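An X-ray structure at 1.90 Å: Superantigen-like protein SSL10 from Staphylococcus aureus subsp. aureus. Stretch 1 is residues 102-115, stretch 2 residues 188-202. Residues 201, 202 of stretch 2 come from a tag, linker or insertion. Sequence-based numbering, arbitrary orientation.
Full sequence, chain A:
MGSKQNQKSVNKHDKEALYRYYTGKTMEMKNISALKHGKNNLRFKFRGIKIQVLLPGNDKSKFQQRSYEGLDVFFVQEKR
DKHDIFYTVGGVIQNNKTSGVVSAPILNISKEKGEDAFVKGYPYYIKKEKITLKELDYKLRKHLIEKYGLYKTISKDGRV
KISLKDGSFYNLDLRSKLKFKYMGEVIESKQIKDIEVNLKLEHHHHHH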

# COMPACT_ATOMS: atom_id res chain seq x y z
N VAL A 102 -5.49 18.21 -1.10
CA VAL A 102 -5.87 17.02 -0.35
C VAL A 102 -7.00 16.31 -1.08
O VAL A 102 -8.09 16.87 -1.24
CB VAL A 102 -6.34 17.32 1.10
CG1 VAL A 102 -6.65 16.03 1.85
CG2 VAL A 102 -5.30 18.13 1.86
N SER A 103 -6.73 15.07 -1.50
CA SER A 103 -7.72 14.27 -2.19
C SER A 103 -8.65 13.58 -1.21
O SER A 103 -8.19 13.00 -0.23
CB SER A 103 -7.01 13.24 -3.06
OG SER A 103 -6.27 13.90 -4.06
N ALA A 104 -9.96 13.62 -1.49
CA ALA A 104 -10.96 13.05 -0.60
C ALA A 104 -11.97 12.16 -1.35
O ALA A 104 -13.19 12.42 -1.32
CB ALA A 104 -11.69 14.16 0.14
N PRO A 105 -11.49 11.08 -2.01
CA PRO A 105 -12.47 10.13 -2.57
C PRO A 105 -13.39 9.58 -1.50
O PRO A 105 -13.01 9.49 -0.33
CB PRO A 105 -11.60 8.98 -3.11
CG PRO A 105 -10.33 9.09 -2.34
CD PRO A 105 -10.12 10.58 -2.14
N ILE A 106 -14.58 9.17 -1.92
CA ILE A 106 -15.52 8.56 -1.01
C ILE A 106 -15.22 7.07 -0.88
O ILE A 106 -15.22 6.34 -1.87
CB ILE A 106 -16.97 8.78 -1.44
CG1 ILE A 106 -17.25 10.29 -1.61
CG2 ILE A 106 -17.90 8.14 -0.42
CD1 ILE A 106 -17.02 11.13 -0.37
N LEU A 107 -15.02 6.65 0.37
CA LEU A 107 -14.88 5.25 0.73
C LEU A 107 -16.26 4.75 1.15
O LEU A 107 -16.89 5.35 2.02
CB LEU A 107 -13.91 5.12 1.89
CG LEU A 107 -13.73 3.79 2.61
CD1 LEU A 107 -13.43 2.68 1.64
CD2 LEU A 107 -12.60 3.92 3.64
N ASN A 108 -16.73 3.67 0.54
CA ASN A 108 -18.01 3.10 0.96
C ASN A 108 -17.84 1.65 1.37
O ASN A 108 -17.14 0.89 0.68
CB ASN A 108 -19.15 3.37 -0.03
CG ASN A 108 -19.07 2.57 -1.33
OD1 ASN A 108 -18.66 3.09 -2.37
ND2 ASN A 108 -19.53 1.34 -1.30
N ILE A 109 -18.49 1.29 2.48
CA ILE A 109 -18.32 -0.01 3.12
C ILE A 109 -19.66 -0.74 3.15
O ILE A 109 -20.69 -0.18 3.60
CB ILE A 109 -17.85 0.10 4.60
CG1 ILE A 109 -16.84 1.23 4.82
CG2 ILE A 109 -17.31 -1.25 5.10
CD1 ILE A 109 -15.51 1.02 4.16
N SER A 110 -19.62 -2.00 2.70
CA SER A 110 -20.73 -2.92 2.87
C SER A 110 -20.22 -4.06 3.75
O SER A 110 -19.28 -4.77 3.36
CB SER A 110 -21.17 -3.45 1.53
OG SER A 110 -22.01 -4.58 1.73
N LYS A 111 -20.80 -4.21 4.94
CA LYS A 111 -20.31 -5.19 5.91
C LYS A 111 -21.41 -5.94 6.67
O LYS A 111 -21.15 -6.42 7.77
CB LYS A 111 -19.37 -4.50 6.90
CG LYS A 111 -19.99 -3.35 7.68
CD LYS A 111 -19.17 -2.99 8.91
CE LYS A 111 -19.60 -1.66 9.50
NZ LYS A 111 -20.90 -1.73 10.21
N GLU A 112 -22.61 -6.05 6.11
CA GLU A 112 -23.68 -6.85 6.71
C GLU A 112 -23.57 -8.31 6.26
O GLU A 112 -23.27 -8.60 5.11
CB GLU A 112 -25.06 -6.33 6.32
CG GLU A 112 -25.28 -4.83 6.50
CD GLU A 112 -24.86 -4.30 7.84
OE1 GLU A 112 -24.19 -3.27 7.89
OE2 GLU A 112 -25.19 -4.91 8.88
N LYS A 113 -23.80 -9.25 7.19
CA LYS A 113 -23.92 -10.66 6.80
C LYS A 113 -25.15 -10.87 5.89
O LYS A 113 -26.21 -10.27 6.11
CB LYS A 113 -24.03 -11.57 8.03
CG LYS A 113 -22.78 -11.64 8.88
CD LYS A 113 -22.89 -12.73 9.95
CE LYS A 113 -21.57 -13.48 10.16
NZ LYS A 113 -20.51 -12.68 10.82
N GLY A 114 -25.00 -11.70 4.87
CA GLY A 114 -26.11 -12.01 3.97
C GLY A 114 -26.45 -10.90 2.98
O GLY A 114 -25.58 -10.14 2.55
N GLU A 115 -27.74 -10.82 2.64
CA GLU A 115 -28.23 -9.98 1.54
C GLU A 115 -28.24 -8.48 1.83
O GLU A 115 -28.08 -7.70 0.90
CB GLU A 115 -29.67 -10.37 1.14
CG GLU A 115 -29.84 -11.66 0.34
CD GLU A 115 -31.32 -11.97 0.07
OE1 GLU A 115 -32.03 -11.10 -0.48
OE2 GLU A 115 -31.78 -13.09 0.42
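Stretch 2, residues 188-202: ESKQIKDIEVNLKLE

Stretch 2 enters through a 3-10 segment, Ser189 to Gln191, then extends from Ile192 as a strand running parallel to strand 106-110, the axes 4.8 Å apart at closest and crossing at -16°. Val102 stays clear. Ser103 points toward the 3-10 segment, its OG 3.6 Å from Ser189 CB; OG also lies 3.4 Å from Lys190 N, but the angle is too poor for a hydrogen bond. Ala104 turns away, whereas Pro105 packs its CB 3.8 Å from Ile192 CG2. The paired strands begin with Ile106 beside Asp194 (CA to CA 4.9 Å), and Ile106 O accepts from Ile195 N at 3.0 Å. Leu107 shares a buried face with Ile109, Ile195 and Val197; its CD1 lies 3.7 Å from Ile195 CG2 and 3.4 Å from Val197 CG2. Asn108, on the opposite face, bonds through its backbone both ways: N to Ile195 O and O to Val197 N, each 2.8 Å. Ile109 CD1 rests 3.8 Å from Val197 CB. Ser110 repeats the pattern, N to Val197 O at 2.9 Å and O to Leu199 N at 2.8 Å. Beyond the ladder, Lys111 O lies 3.3 Å from Lys200 CE, and Lys113 CG 3.9 Å from Lys200 CD. Finally, Gly114 N makes a weak 3.5 Å hydrogen bond to OE2 of tag residue Glu202.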

# COMPACT_ATOMS: atom_id res chain seq x y z
N GLU A 188 -2.20 8.52 -9.35
CA GLU A 188 -2.40 9.95 -9.19
C GLU A 188 -3.61 10.17 -8.28
O GLU A 188 -4.74 9.84 -8.64
CB GLU A 188 -2.64 10.55 -10.58
CG GLU A 188 -2.74 12.06 -10.61
CD GLU A 188 -1.43 12.79 -10.89
OE1 GLU A 188 -1.51 14.03 -11.02
OE2 GLU A 188 -0.35 12.14 -10.98
N SER A 189 -3.38 10.72 -7.10
CA SER A 189 -4.36 10.73 -6.01
C SER A 189 -5.69 11.42 -6.36
O SER A 189 -6.75 10.98 -5.92
CB SER A 189 -3.77 11.39 -4.77
OG SER A 189 -2.61 10.69 -4.29
N LYS A 190 -5.61 12.50 -7.13
CA LYS A 190 -6.80 13.27 -7.58
C LYS A 190 -7.68 12.52 -8.59
O LYS A 190 -8.82 12.90 -8.80
CB LYS A 190 -6.34 14.59 -8.23
CG LYS A 190 -5.68 14.41 -9.60
CD LYS A 190 -5.51 15.72 -10.35
CE LYS A 190 -4.44 15.68 -11.44
NZ LYS A 190 -4.62 14.61 -12.45
N GLN A 191 -7.12 11.49 -9.23
CA GLN A 191 -7.87 10.63 -10.12
C GLN A 191 -8.76 9.61 -9.44
O GLN A 191 -9.63 9.05 -10.09
CB GLN A 191 -6.93 9.95 -11.15
CG GLN A 191 -6.35 10.94 -12.16
CD GLN A 191 -7.45 11.76 -12.88
OE1 GLN A 191 -8.15 11.24 -13.75
NE2 GLN A 191 -7.61 13.03 -12.51
N ILE A 192 -8.58 9.39 -8.14
CA ILE A 192 -9.37 8.37 -7.45
C ILE A 192 -10.79 8.92 -7.29
O ILE A 192 -10.99 9.99 -6.73
CB ILE A 192 -8.76 7.95 -6.11
CG1 ILE A 192 -7.30 7.49 -6.28
CG2 ILE A 192 -9.59 6.84 -5.47
CD1 ILE A 192 -6.55 7.35 -4.98
N LYS A 193 -11.75 8.17 -7.79
CA LYS A 193 -13.17 8.57 -7.75
C LYS A 193 -13.78 8.04 -6.47
O LYS A 193 -14.30 8.80 -5.67
CB LYS A 193 -13.92 8.02 -8.99
CG LYS A 193 -15.41 8.36 -9.06
CD LYS A 193 -16.14 7.54 -10.13
CE LYS A 193 -16.33 8.28 -11.45
NZ LYS A 193 -17.66 8.97 -11.53
N ASP A 194 -13.70 6.73 -6.26
CA ASP A 194 -14.26 6.12 -5.07
C ASP A 194 -13.57 4.80 -4.76
O ASP A 194 -12.84 4.27 -5.59
CB ASP A 194 -15.79 5.94 -5.19
CG ASP A 194 -16.20 5.29 -6.49
OD1 ASP A 194 -15.72 4.19 -6.76
OD2 ASP A 194 -16.98 5.89 -7.26
N ILE A 195 -13.82 4.32 -3.55
CA ILE A 195 -13.24 3.09 -3.03
C ILE A 195 -14.39 2.28 -2.43
O ILE A 195 -14.99 2.70 -1.44
CB ILE A 195 -12.17 3.38 -1.95
CG1 ILE A 195 -11.05 4.31 -2.51
CG2 ILE A 195 -11.55 2.10 -1.46
CD1 ILE A 195 -10.18 4.93 -1.46
N GLU A 196 -14.68 1.13 -3.02
CA GLU A 196 -15.81 0.29 -2.62
C GLU A 196 -15.26 -0.91 -1.87
O GLU A 196 -14.47 -1.66 -2.43
CB GLU A 196 -16.61 -0.18 -3.84
CG GLU A 196 -17.87 -0.93 -3.44
CD GLU A 196 -18.62 -1.60 -4.59
OE1 GLU A 196 -19.60 -2.31 -4.26
OE2 GLU A 196 -18.24 -1.46 -5.78
N VAL A 197 -15.67 -1.08 -0.62
CA VAL A 197 -15.24 -2.19 0.23
C VAL A 197 -16.44 -3.10 0.47
O VAL A 197 -17.49 -2.64 0.91
CB VAL A 197 -14.67 -1.71 1.58
CG1 VAL A 197 -14.23 -2.91 2.42
CG2 VAL A 197 -13.51 -0.74 1.36
N ASN A 198 -16.28 -4.39 0.17
CA ASN A 198 -17.31 -5.39 0.47
C ASN A 198 -16.72 -6.44 1.41
O ASN A 198 -15.74 -7.08 1.05
CB ASN A 198 -17.80 -6.01 -0.83
CG ASN A 198 -18.72 -5.08 -1.59
OD1 ASN A 198 -18.30 -4.35 -2.49
ND2 ASN A 198 -19.98 -5.07 -1.21
N LEU A 199 -17.29 -6.55 2.61
CA LEU A 199 -16.78 -7.44 3.67
C LEU A 199 -17.77 -8.56 3.96
O LEU A 199 -18.91 -8.50 3.55
CB LEU A 199 -16.51 -6.66 4.96
CG LEU A 199 -15.50 -5.52 4.83
CD1 LEU A 199 -15.27 -4.84 6.17
CD2 LEU A 199 -14.17 -6.01 4.26
N LYS A 200 -17.29 -9.60 4.64
CA LYS A 200 -18.11 -10.75 5.07
C LYS A 200 -18.72 -11.45 3.87
O LYS A 200 -19.90 -11.81 3.89
CB LYS A 200 -19.21 -10.32 6.05
CG LYS A 200 -18.72 -9.45 7.19
CD LYS A 200 -19.75 -9.31 8.29
CE LYS A 200 -19.19 -8.45 9.40
NZ LYS A 200 -20.00 -8.49 10.64
N LEU A 201 -17.92 -11.67 2.84
CA LEU A 201 -18.41 -12.29 1.63
C LEU A 201 -18.57 -13.82 1.73
O LEU A 201 -18.84 -14.47 0.73
CB LEU A 201 -17.50 -11.92 0.46
CG LEU A 201 -17.46 -10.41 0.18
CD1 LEU A 201 -16.51 -10.16 -0.98
CD2 LEU A 201 -18.84 -9.85 -0.14
N GLU A 202 -18.41 -14.37 2.94
CA GLU A 202 -18.90 -15.70 3.35
C GLU A 202 -17.78 -16.70 3.26
O GLU A 202 -17.06 -16.89 4.24
CB GLU A 202 -20.18 -16.21 2.62
CG GLU A 202 -21.48 -16.12 3.42
CD GLU A 202 -22.34 -14.90 3.13
OE1 GLU A 202 -22.62 -14.62 1.94
OE2 GLU A 202 -22.80 -14.25 4.09